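Local coordinates for hemolysin-related protein (PDB 5V6F) that binds mannose-containing glycans such as mannotriose through this beta-prism lectin domain, probably helping the Vibrio cholerae biofilm attach to host surfaces, at residues S15-T20 against V40-G45; A21-Y26 against G116-Q121; S72-Y75 against G79-I82; I85-T88 against S94-L97. All coordinates share one frame; numbering follows the deposited sequence.

Interaction 1: S15-T20 against V40-G45; sequences SQRVVT and VNNLVG
R17 reaches across to the backbone carbonyl of N42. Its NE donates to N42 O at 2.8 Å, with the N-H pointing well at the oxygen (158°). The bond lies in the carbonyl plane of N42 and in the guanidinium plane of R17, so the arginine is used edge-on. One face of the same guanidinium rests on V44, whose CG2 is 3.2 Å from R17 NE. The other methyl of V44, CG1, packs against S15, 3.6 Å from its OG. The aliphatic part of R17 lies beside the N42 amide, with CD 3.5 Å from ND2.

A bend at chi2 (-63°) folds the arginine chain, and its NH1 turns back to the strand, where it donates to Q16 O at 3.0 Å. NH2 donates to a water, and that water donates to L43 O at 2.8 Å. The N42 side chain is held by its own turn: OD1 accepts from the backbone N of T38 and of T39.

The contact joins the edge strand 13-18 of one beta-prism sheet to strand 44-45, an edge strand of the next, and to the turn before it. S15 and R17 bond through their backbones to strand 121-126, and V44 bonds to I36. All three guanidinium nitrogens donate to backbone oxygens, directly or through water, which fixes the rotation of the group between the two edges.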
loop_
_atom_site.group_PDB
_atom_site.type_symbol
_atom_site.label_atom_id
_atom_site.label_comp_id
_atom_site.label_asym_id
_atom_site.label_seq_id
_atom_site.Cartn_x
_atom_site.Cartn_y
_atom_site.Cartn_z
ATOM N N SER A 15 -3.175 -7.098 -9.651
ATOM C CA SER A 15 -3.057 -6.046 -10.645
ATOM C C SER A 15 -1.633 -5.507 -10.631
ATOM O O SER A 15 -0.902 -5.645 -9.646
ATOM C CB SER A 15 -4.050 -4.905 -10.389
ATOM O OG SER A 15 -5.392 -5.340 -10.552
ATOM N N GLN A 16 -1.239 -4.894 -11.744
ATOM C CA GLN A 16 0.122 -4.396 -11.912
ATOM C C GLN A 16 0.048 -2.943 -12.356
ATOM O O GLN A 16 -0.606 -2.628 -13.354
ATOM C CB GLN A 16 0.897 -5.268 -12.913
ATOM C CG GLN A 16 0.802 -6.761 -12.542
ATOM C CD GLN A 16 1.820 -7.656 -13.231
ATOM O OE1 GLN A 16 2.456 -8.504 -12.587
ATOM N NE2 GLN A 16 1.963 -7.495 -14.537
ATOM N N ARG A 17 0.690 -2.056 -11.598
ATOM C CA ARG A 17 0.622 -0.619 -11.854
ATOM C C ARG A 17 2.029 -0.079 -12.065
ATOM O O ARG A 17 2.856 -0.092 -11.145
ATOM C CB ARG A 17 -0.091 0.102 -10.713
ATOM C CG ARG A 17 -1.597 -0.185 -10.660
ATOM C CD ARG A 17 -2.310 0.316 -11.924
ATOM N NE ARG A 17 -3.738 0.001 -11.950
ATOM C CZ ARG A 17 -4.276 -1.052 -12.559
ATOM N NH1 ARG A 17 -3.520 -1.933 -13.200
ATOM N NH2 ARG A 17 -5.589 -1.231 -12.520
ATOM N N VAL A 18 2.291 0.390 -13.275
ATOM C CA VAL A 18 3.603 0.895 -13.652
ATOM C C VAL A 18 3.782 2.293 -13.086
ATOM O O VAL A 18 2.875 3.134 -13.152
ATOM C CB VAL A 18 3.760 0.876 -15.184
ATOM C CG1 VAL A 18 5.043 1.565 -15.615
ATOM C CG2 VAL A 18 3.728 -0.557 -15.697
ATOM N N VAL A 19 4.957 2.542 -12.517
ATOM C CA VAL A 19 5.290 3.856 -11.983
ATOM C C VAL A 19 5.704 4.765 -13.132
ATOM O O VAL A 19 6.575 4.414 -13.941
ATOM C CB VAL A 19 6.403 3.747 -10.931
ATOM C CG1 VAL A 19 6.705 5.108 -10.351
ATOM C CG2 VAL A 19 6.004 2.769 -9.833
ATOM N N THR A 20 5.091 5.940 -13.204
ATOM C CA THR A 20 5.402 6.888 -14.261
ATOM C C THR A 20 6.673 7.661 -13.925
ATOM O O THR A 20 7.247 7.537 -12.841
ATOM C CB THR A 20 4.254 7.872 -14.467
ATOM O OG1 THR A 20 4.196 8.767 -13.344
ATOM C CG2 THR A 20 2.925 7.139 -14.628
ATOM N N VAL A 40 -3.600 9.250 -10.154
ATOM C CA VAL A 40 -4.870 9.523 -9.493
ATOM C C VAL A 40 -6.019 8.730 -10.089
ATOM O O VAL A 40 -7.080 8.631 -9.460
ATOM C CB VAL A 40 -5.209 11.027 -9.540
ATOM C CG1 VAL A 40 -4.196 11.821 -8.734
ATOM C CG2 VAL A 40 -5.272 11.527 -10.972
ATOM N N ASN A 41 -5.831 8.143 -11.273
ATOM C CA ASN A 41 -6.901 7.457 -11.984
ATOM C C ASN A 41 -6.836 5.939 -11.906
ATOM O O ASN A 41 -7.858 5.288 -12.144
ATOM C CB ASN A 41 -6.892 7.848 -13.467
ATOM C CG ASN A 41 -7.354 9.265 -13.702
ATOM O OD1 ASN A 41 -8.066 9.842 -12.882
ATOM N ND2 ASN A 41 -6.958 9.831 -14.833
ATOM N N ASN A 42 -5.677 5.348 -11.602
ATOM C CA ASN A 42 -5.511 3.908 -11.775
ATOM C C ASN A 42 -5.418 3.145 -10.455
ATOM O O ASN A 42 -4.886 2.029 -10.431
ATOM C CB ASN A 42 -4.293 3.612 -12.658
ATOM C CG ASN A 42 -2.962 3.883 -11.973
ATOM O OD1 ASN A 42 -2.894 4.194 -10.784
ATOM N ND2 ASN A 42 -1.883 3.742 -12.735
ATOM N N LEU A 43 -5.956 3.690 -9.367
ATOM C CA LEU A 43 -5.893 2.982 -8.094
ATOM C C LEU A 43 -6.601 1.634 -8.183
ATOM O O LEU A 43 -7.651 1.497 -8.818
ATOM C CB LEU A 43 -6.504 3.825 -6.975
ATOM C CG LEU A 43 -5.609 4.957 -6.453
ATOM C CD1 LEU A 43 -5.789 6.220 -7.279
ATOM C CD2 LEU A 43 -5.883 5.235 -4.981
ATOM N N VAL A 44 -6.008 0.641 -7.523
ATOM C CA VAL A 44 -6.486 -0.737 -7.492
ATOM C C VAL A 44 -6.981 -1.009 -6.078
ATOM O O VAL A 44 -6.230 -0.834 -5.112
ATOM C CB VAL A 44 -5.368 -1.725 -7.876
ATOM C CG1 VAL A 44 -5.828 -3.170 -7.702
ATOM C CG2 VAL A 44 -4.888 -1.474 -9.296
ATOM N N GLY A 45 -8.225 -1.436 -5.952
ATOM C CA GLY A 45 -8.780 -1.737 -4.646
ATOM C C GLY A 45 -10.291 -1.600 -4.670
ATOM O O GLY A 45 -10.920 -1.765 -5.712
HETATM O O HOH W 1 -7.700 0.538 -11.411
#

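Interaction 2: A21-Y26 against G116-Q121; sequences ADNLMY and GKRIKQ
This contact lies at the surface of the beta-prism lectin domain, where the turn leading into strand 24-29 meets the loop that runs toward strand 121-126. N23 and R118 carry it. R118 grips the amide oxygen of N23 side-on, with two nitrogens directed at one atom. NE donates to N23 OD1 at 2.8 Å, in the carbonyl plane and on a lone pair. NH2 donates to the same OD1 at 3.0 Å, but it is tilted from that plane. Both bonds are bent, with N-H...O angles of 142° and 132°, as expected when two donors share one acceptor. The amide and guanidinium planes are turned 54° apart, so the groups do not lie flat against each other.

R118 reaches N23 as a long arm. Its CG is anti to the backbone N, and the chain stays extended as far as NE. NH2 also makes a weak bond to V19 O, which brings the loop just after strand 13-18 into the same cluster. N23 sits in a left-handed backbone conformation, and its backbone bonds to L62.

Farther along the second segment, K120 and Q121 both face V137. This is a classic beta bulge, at the start of strand 121-126. K120 also bonds through its backbone to V19, so the loop is tied to its neighbours on two sides.

A water completes the link: it donates to N23 OD1 at 2.8 Å and to I119 O at 2.7 Å, giving the amide oxygen a third donor.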
loop_
_atom_site.group_PDB
_atom_site.type_symbol
_atom_site.label_atom_id
_atom_site.label_comp_id
_atom_site.label_asym_id
_atom_site.label_seq_id
_atom_site.Cartn_x
_atom_site.Cartn_y
_atom_site.Cartn_z
ATOM N N ALA A 21 7.099 8.508 -14.865
ATOM C CA ALA A 21 8.245 9.376 -14.622
ATOM C C ALA A 21 8.046 10.272 -13.406
ATOM O O ALA A 21 9.029 10.794 -12.868
ATOM C CB ALA A 21 8.523 10.235 -15.858
ATOM N N ASP A 22 6.803 10.472 -12.963
ATOM C CA ASP A 22 6.552 11.292 -11.784
ATOM C C ASP A 22 6.851 10.565 -10.476
ATOM O O ASP A 22 6.904 11.216 -9.428
ATOM C CB ASP A 22 5.101 11.780 -11.781
ATOM C CG ASP A 22 4.819 12.777 -12.893
ATOM O OD1 ASP A 22 5.723 13.567 -13.233
ATOM O OD2 ASP A 22 3.692 12.767 -13.427
ATOM N N ASN A 23 7.049 9.245 -10.505
ATOM C CA ASN A 23 7.528 8.494 -9.339
ATOM C C ASN A 23 6.584 8.631 -8.143
ATOM O O ASN A 23 7.019 8.875 -7.013
ATOM C CB ASN A 23 8.939 8.943 -8.945
ATOM C CG ASN A 23 9.998 8.500 -9.927
ATOM O OD1 ASN A 23 10.014 7.353 -10.367
ATOM N ND2 ASN A 23 10.903 9.409 -10.265
ATOM N N LEU A 24 5.285 8.456 -8.385
ATOM C CA LEU A 24 4.271 8.662 -7.356
ATOM C C LEU A 24 3.502 7.379 -7.067
ATOM O O LEU A 24 3.185 6.607 -7.979
ATOM C CB LEU A 24 3.282 9.755 -7.766
ATOM C CG LEU A 24 3.867 11.154 -7.958
ATOM C CD1 LEU A 24 2.803 12.105 -8.493
ATOM C CD2 LEU A 24 4.455 11.687 -6.664
ATOM N N MET A 25 3.192 7.177 -5.786
ATOM C CA MET A 25 2.298 6.125 -5.320
ATOM C C MET A 25 1.102 6.789 -4.652
ATOM O O MET A 25 1.274 7.584 -3.720
ATOM C CB MET A 25 3.021 5.195 -4.343
ATOM C CG MET A 25 2.189 4.062 -3.799
ATOM S SD MET A 25 3.142 3.166 -2.563
ATOM C CE MET A 25 2.002 1.853 -2.138
ATOM N N TYR A 26 -0.099 6.480 -5.138
ATOM C CA TYR A 26 -1.336 7.038 -4.610
ATOM C C TYR A 26 -2.082 5.978 -3.811
ATOM O O TYR A 26 -2.105 4.803 -4.190
ATOM C CB TYR A 26 -2.235 7.559 -5.737
ATOM C CG TYR A 26 -1.822 8.895 -6.308
ATOM C CD1 TYR A 26 -0.936 8.975 -7.376
ATOM C CD2 TYR A 26 -2.331 10.082 -5.789
ATOM C CE1 TYR A 26 -0.561 10.202 -7.904
ATOM C CE2 TYR A 26 -1.956 11.310 -6.309
ATOM C CZ TYR A 26 -1.072 11.364 -7.364
ATOM O OH TYR A 26 -0.702 12.584 -7.892
ATOM N N GLY A 116 19.915 3.113 -4.933
ATOM C CA GLY A 116 20.135 2.977 -6.357
ATOM C C GLY A 116 19.143 2.102 -7.091
ATOM O O GLY A 116 19.347 1.832 -8.279
ATOM N N LYS A 117 18.081 1.648 -6.431
ATOM C CA LYS A 117 17.044 0.843 -7.065
ATOM C C LYS A 117 15.799 1.700 -7.242
ATOM O O LYS A 117 15.214 2.157 -6.255
ATOM C CB LYS A 117 16.714 -0.393 -6.229
ATOM C CG LYS A 117 17.838 -1.405 -6.132
ATOM C CD LYS A 117 17.925 -2.248 -7.390
ATOM C CE LYS A 117 19.159 -3.134 -7.383
ATOM N NZ LYS A 117 19.375 -3.785 -8.705
ATOM N N ARG A 118 15.395 1.918 -8.489
ATOM C CA ARG A 118 14.144 2.614 -8.765
ATOM C C ARG A 118 12.991 1.620 -8.790
ATOM O O ARG A 118 13.045 0.601 -9.487
ATOM C CB ARG A 118 14.194 3.379 -10.089
ATOM C CG ARG A 118 12.833 3.975 -10.449
ATOM C CD ARG A 118 12.858 4.988 -11.584
ATOM N NE ARG A 118 11.525 5.549 -11.800
ATOM C CZ ARG A 118 10.552 4.967 -12.504
ATOM N NH1 ARG A 118 10.746 3.796 -13.095
ATOM N NH2 ARG A 118 9.368 5.556 -12.617
ATOM N N ILE A 119 11.939 1.932 -8.039
ATOM C CA ILE A 119 10.703 1.161 -8.086
ATOM C C ILE A 119 10.029 1.455 -9.422
ATOM O O ILE A 119 9.614 2.590 -9.678
ATOM C CB ILE A 119 9.785 1.511 -6.911
ATOM C CG1 ILE A 119 10.489 1.259 -5.574
ATOM C CG2 ILE A 119 8.500 0.700 -6.991
ATOM C CD1 ILE A 119 9.797 1.917 -4.391
ATOM N N LYS A 120 9.918 0.443 -10.284
ATOM C CA LYS A 120 9.334 0.645 -11.603
ATOM C C LYS A 120 7.882 0.204 -11.687
ATOM O O LYS A 120 7.172 0.631 -12.604
ATOM C CB LYS A 120 10.152 -0.096 -12.671
ATOM C CG LYS A 120 9.970 -1.608 -12.700
ATOM C CD LYS A 120 10.942 -2.250 -13.681
ATOM C CE LYS A 120 10.686 -3.744 -13.843
ATOM N NZ LYS A 120 11.792 -4.422 -14.580
ATOM N N GLN A 121 7.420 -0.609 -10.743
ATOM C CA GLN A 121 6.079 -1.164 -10.804
ATOM C C GLN A 121 5.658 -1.551 -9.396
ATOM O O GLN A 121 6.488 -1.939 -8.571
ATOM C CB GLN A 121 6.038 -2.368 -11.757
ATOM C CG GLN A 121 4.704 -3.092 -11.860
ATOM C CD GLN A 121 4.728 -4.180 -12.916
ATOM O OE1 GLN A 121 4.881 -3.904 -14.107
ATOM N NE2 GLN A 121 4.584 -5.427 -12.485
HETATM O O HOH W 2 9.883 5.116 -8.654
#

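Interaction 3: S72-Y75 against G79-I82; sequences SGLY and GYHI. With BMA (beta-D-mannopyranose), chain B; MAN (alpha-D-mannopyranose), chain C.
L74 lies over one face of the Y80 ring. Its CB stands 4.0 Å from the ring centroid, 22° off the normal, in a CH-pi contact offset toward the rim. L74 CD1 also comes near G79 O, at 3.7 Å. On the side of H81, Y75 meets the imidazole through its CB, which lies in the ring plane at the edge, 3.6 Å from H81 CD2. The Y75 ring then leads away from the hairpin, with CG anti to the backbone N (chi1 -171°), and carries its hydroxyl to the sugar. Y75 OH and O4 of the beta-mannose share a hydrogen bond of 2.8 Å, with O4 at the edge of the ring. C6 of the alpha-mannose is 3.4 Å from the same hydroxyl.

The two strands form the end of the antiparallel hairpin 65-75/80-89 in one sheet of the beta-prism. G73 and H81 are a hydrogen-bonded pair, joined by G73 N to H81 O and by H81 N to G73 O, each at 3.0 Å. Beyond them, Y75 N donates to G79 O at 2.8 Å and fixes the backbone from which the tyrosine springs.

H81 lies behind the pocket residues. Its ND1 bonds to E132 and its NE2 to G78 O, and its ring meets that of W129. W129 and W77 belong to the same glycan pocket as Y75, and the W77 ring meets the Y75 ring.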
loop_
_atom_site.group_PDB
_atom_site.type_symbol
_atom_site.label_atom_id
_atom_site.label_comp_id
_atom_site.label_asym_id
_atom_site.label_seq_id
_atom_site.Cartn_x
_atom_site.Cartn_y
_atom_site.Cartn_z
ATOM N N SER A 72 -0.436 -5.682 8.649
ATOM C CA SER A 72 -1.537 -6.443 8.078
ATOM C C SER A 72 -2.186 -7.249 9.190
ATOM O O SER A 72 -1.569 -7.516 10.222
ATOM C CB SER A 72 -1.056 -7.383 6.963
ATOM O OG SER A 72 -0.284 -6.697 5.995
ATOM N N GLY A 73 -3.438 -7.638 8.985
ATOM C CA GLY A 73 -4.087 -8.477 9.976
ATOM C C GLY A 73 -5.529 -8.762 9.629
ATOM O O GLY A 73 -5.999 -8.485 8.523
ATOM N N LEU A 74 -6.221 -9.334 10.611
ATOM C CA LEU A 74 -7.632 -9.683 10.498
ATOM C C LEU A 74 -8.456 -8.444 10.816
ATOM O O LEU A 74 -8.697 -8.119 11.981
ATOM C CB LEU A 74 -7.978 -10.836 11.434
ATOM C CG LEU A 74 -9.436 -11.296 11.425
ATOM C CD1 LEU A 74 -9.868 -11.746 10.039
ATOM C CD2 LEU A 74 -9.634 -12.422 12.425
ATOM N N TYR A 75 -8.875 -7.748 9.763
ATOM C CA TYR A 75 -9.663 -6.533 9.896
ATOM C C TYR A 75 -10.967 -6.815 10.632
ATOM O O TYR A 75 -11.613 -7.843 10.416
ATOM C CB TYR A 75 -9.934 -5.972 8.501
ATOM C CG TYR A 75 -10.560 -4.602 8.443
ATOM C CD1 TYR A 75 -9.999 -3.522 9.115
ATOM C CD2 TYR A 75 -11.698 -4.379 7.681
ATOM C CE1 TYR A 75 -10.570 -2.263 9.046
ATOM C CE2 TYR A 75 -12.272 -3.123 7.603
ATOM C CZ TYR A 75 -11.702 -2.067 8.285
ATOM O OH TYR A 75 -12.260 -0.810 8.221
ATOM N N GLY A 79 -11.876 -10.285 7.119
ATOM C CA GLY A 79 -10.836 -10.613 6.171
ATOM C C GLY A 79 -9.457 -10.146 6.599
ATOM O O GLY A 79 -9.292 -9.236 7.412
ATOM N N TYR A 80 -8.450 -10.796 6.016
ATOM C CA TYR A 80 -7.055 -10.420 6.192
ATOM C C TYR A 80 -6.658 -9.435 5.098
ATOM O O TYR A 80 -6.754 -9.751 3.906
ATOM C CB TYR A 80 -6.156 -11.658 6.157
ATOM C CG TYR A 80 -6.144 -12.425 7.460
ATOM C CD1 TYR A 80 -5.249 -12.102 8.470
ATOM C CD2 TYR A 80 -7.042 -13.459 7.686
ATOM C CE1 TYR A 80 -5.239 -12.796 9.666
ATOM C CE2 TYR A 80 -7.040 -14.159 8.878
ATOM C CZ TYR A 80 -6.137 -13.821 9.864
ATOM O OH TYR A 80 -6.128 -14.508 11.056
ATOM N N HIS A 81 -6.204 -8.249 5.500
ATOM C CA HIS A 81 -5.800 -7.221 4.551
ATOM C C HIS A 81 -4.645 -6.425 5.137
ATOM O O HIS A 81 -4.275 -6.588 6.300
ATOM C CB HIS A 81 -6.941 -6.250 4.217
ATOM C CG HIS A 81 -8.297 -6.879 4.164
ATOM N ND1 HIS A 81 -8.841 -7.380 3.001
ATOM C CD2 HIS A 81 -9.232 -7.057 5.125
ATOM C CE1 HIS A 81 -10.047 -7.855 3.252
ATOM N NE2 HIS A 81 -10.310 -7.669 4.533
ATOM N N ILE A 82 -4.088 -5.544 4.311
ATOM C CA ILE A 82 -3.180 -4.515 4.798
ATOM C C ILE A 82 -4.018 -3.420 5.436
ATOM O O ILE A 82 -4.950 -2.893 4.815
ATOM C CB ILE A 82 -2.310 -3.967 3.654
ATOM C CG1 ILE A 82 -1.353 -5.060 3.158
ATOM C CG2 ILE A 82 -1.548 -2.709 4.109
ATOM C CD1 ILE A 82 -0.437 -4.641 2.009
HETATM C C1 BMA B . -17.419 0.971 10.093
HETATM C C2 BMA B . -18.119 0.347 8.892
HETATM C C3 BMA B . -17.084 -0.433 8.045
HETATM C C4 BMA B . -15.803 0.370 7.787
HETATM C C5 BMA B . -15.286 1.016 9.086
HETATM C C6 BMA B . -14.148 1.970 8.856
HETATM O O1 BMA B . -18.344 1.782 10.776
HETATM O O2 BMA B . -18.692 1.351 8.062
HETATM O O3 BMA B . -17.605 -0.816 6.789
HETATM O O4 BMA B . -14.806 -0.500 7.222
HETATM O O5 BMA B . -16.356 1.774 9.688
HETATM O O6 BMA B . -14.451 2.747 7.707
HETATM C C1 MAN C . -13.317 3.553 7.368
HETATM C C2 MAN C . -13.754 4.526 6.285
HETATM C C3 MAN C . -14.059 3.750 5.015
HETATM C C4 MAN C . -12.884 2.812 4.633
HETATM C C5 MAN C . -12.461 1.937 5.843
HETATM C C6 MAN C . -11.196 1.104 5.595
HETATM O O2 MAN C . -12.709 5.433 5.953
HETATM O O3 MAN C . -14.371 4.629 3.936
HETATM O O4 MAN C . -13.280 1.958 3.577
HETATM O O5 MAN C . -12.215 2.783 6.978
HETATM O O6 MAN C . -10.137 1.986 5.224
#

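Interaction 4: I85-T88 against S94-L97; sequences IKFT and SVLL
F87 N donates to V95 O at 2.8 Å, the shortest polar bond between the strands. V95 N returns a bond to F87 O at 2.9 Å. Two residues along, I85 and L97 form a second hydrogen-bonded pair, also with bonds in both directions. The side chains of these four residues share one face of the sheet. F87 CB lies 3.9 Å from V95 CG1, and F87 CE1 is 4.1 Å from L97 CD1, with the two side chains at about a right angle. I85 CG2 sits over one face of the phenyl ring, from the same strand.

This is the antiparallel hairpin 80-89/94-98, with 94-98 at the edge of its beta-prism sheet. The side of the sheet that carries F87 looks into the domain: F87 touches M25 and I60, and I85 and L97 both touch L27.

K86, T88, S94 and L96 occupy the other face. K86 CG is anti to the backbone N (chi1 178°), and the chain stays extended beyond it, alongside strand 94-98. Its CB meets L96 CD1 at 3.8 Å, and its CE comes 3.6 Å from S94 OG. T88 OG1 lies 3.8 Å from S94 CB.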
loop_
_atom_site.group_PDB
_atom_site.type_symbol
_atom_site.label_atom_id
_atom_site.label_comp_id
_atom_site.label_asym_id
_atom_site.label_seq_id
_atom_site.Cartn_x
_atom_site.Cartn_y
_atom_site.Cartn_z
ATOM N N ILE A 85 0.255 1.385 6.474
ATOM C CA ILE A 85 1.600 1.477 5.917
ATOM C C ILE A 85 2.245 2.743 6.447
ATOM O O ILE A 85 1.696 3.841 6.288
ATOM C CB ILE A 85 1.617 1.501 4.378
ATOM C CG1 ILE A 85 0.825 0.333 3.796
ATOM C CG2 ILE A 85 3.064 1.447 3.877
ATOM C CD1 ILE A 85 0.514 0.501 2.331
ATOM N N LYS A 86 3.415 2.592 7.055
ATOM C CA LYS A 86 4.245 3.721 7.441
ATOM C C LYS A 86 5.354 3.877 6.407
ATOM O O LYS A 86 6.157 2.960 6.211
ATOM C CB LYS A 86 4.830 3.519 8.837
ATOM C CG LYS A 86 5.738 4.641 9.295
ATOM C CD LYS A 86 6.314 4.350 10.667
ATOM C CE LYS A 86 7.457 5.284 10.992
ATOM N NZ LYS A 86 8.123 4.906 12.272
ATOM N N PHE A 87 5.380 5.027 5.740
ATOM C CA PHE A 87 6.398 5.349 4.749
ATOM C C PHE A 87 7.433 6.265 5.392
ATOM O O PHE A 87 7.090 7.356 5.855
ATOM C CB PHE A 87 5.780 6.039 3.531
ATOM C CG PHE A 87 4.710 5.236 2.835
ATOM C CD1 PHE A 87 3.387 5.325 3.231
ATOM C CD2 PHE A 87 5.021 4.432 1.750
ATOM C CE1 PHE A 87 2.399 4.606 2.573
ATOM C CE2 PHE A 87 4.037 3.707 1.090
ATOM C CZ PHE A 87 2.728 3.800 1.499
ATOM N N THR A 88 8.691 5.826 5.423
ATOM C CA THR A 88 9.801 6.652 5.882
ATOM C C THR A 88 10.595 7.120 4.670
ATOM O O THR A 88 10.985 6.306 3.825
ATOM C CB THR A 88 10.705 5.889 6.857
ATOM O OG1 THR A 88 9.953 5.505 8.014
ATOM C CG2 THR A 88 11.872 6.754 7.309
ATOM N N SER A 94 8.332 10.616 8.193
ATOM C CA SER A 94 7.486 9.462 7.959
ATOM C C SER A 94 6.028 9.894 7.953
ATOM O O SER A 94 5.656 10.909 8.547
ATOM C CB SER A 94 7.712 8.363 9.009
ATOM O OG SER A 94 7.250 8.767 10.283
ATOM N N VAL A 95 5.215 9.118 7.249
ATOM C CA VAL A 95 3.769 9.287 7.231
ATOM C C VAL A 95 3.145 7.912 7.401
ATOM O O VAL A 95 3.624 6.928 6.827
ATOM C CB VAL A 95 3.286 9.965 5.928
ATOM C CG1 VAL A 95 3.912 9.309 4.716
ATOM C CG2 VAL A 95 1.757 9.936 5.818
ATOM N N LEU A 96 2.088 7.844 8.203
ATOM C CA LEU A 96 1.359 6.608 8.460
ATOM C C LEU A 96 -0.021 6.727 7.835
ATOM O O LEU A 96 -0.813 7.584 8.234
ATOM C CB LEU A 96 1.237 6.335 9.958
ATOM C CG LEU A 96 0.451 5.073 10.336
ATOM C CD1 LEU A 96 1.260 3.839 10.017
ATOM C CD2 LEU A 96 0.051 5.090 11.803
ATOM N N LEU A 97 -0.306 5.869 6.862
ATOM C CA LEU A 97 -1.643 5.772 6.299
ATOM C C LEU A 97 -2.321 4.512 6.820
ATOM O O LEU A 97 -1.668 3.507 7.106
ATOM C CB LEU A 97 -1.599 5.759 4.771
ATOM C CG LEU A 97 -0.891 6.958 4.132
ATOM C CD1 LEU A 97 -0.988 6.880 2.616
ATOM C CD2 LEU A 97 -1.455 8.283 4.645
#

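In the fold
From the N terminus, strand 13-18 carries most of the first segment of interaction 1, and 15-20 runs straight on into 21-26 of interaction 2. Interaction 1 closes at 40-45, with strands 24-29 and 33-37 in its loop. Interaction 2 closes much later, at 116-121. The two therefore cross along the chain, and they touch near residue 19. Interactions 3 and 4 follow one another within the long loop of interaction 2. They share strand 80-89 and build two adjoining hairpins of one sheet, with interaction 3 at the glycan end. Interactions 1 and 2 join the other two sheets, and interactions 2 and 4 touch through the inner side of strand 24-29.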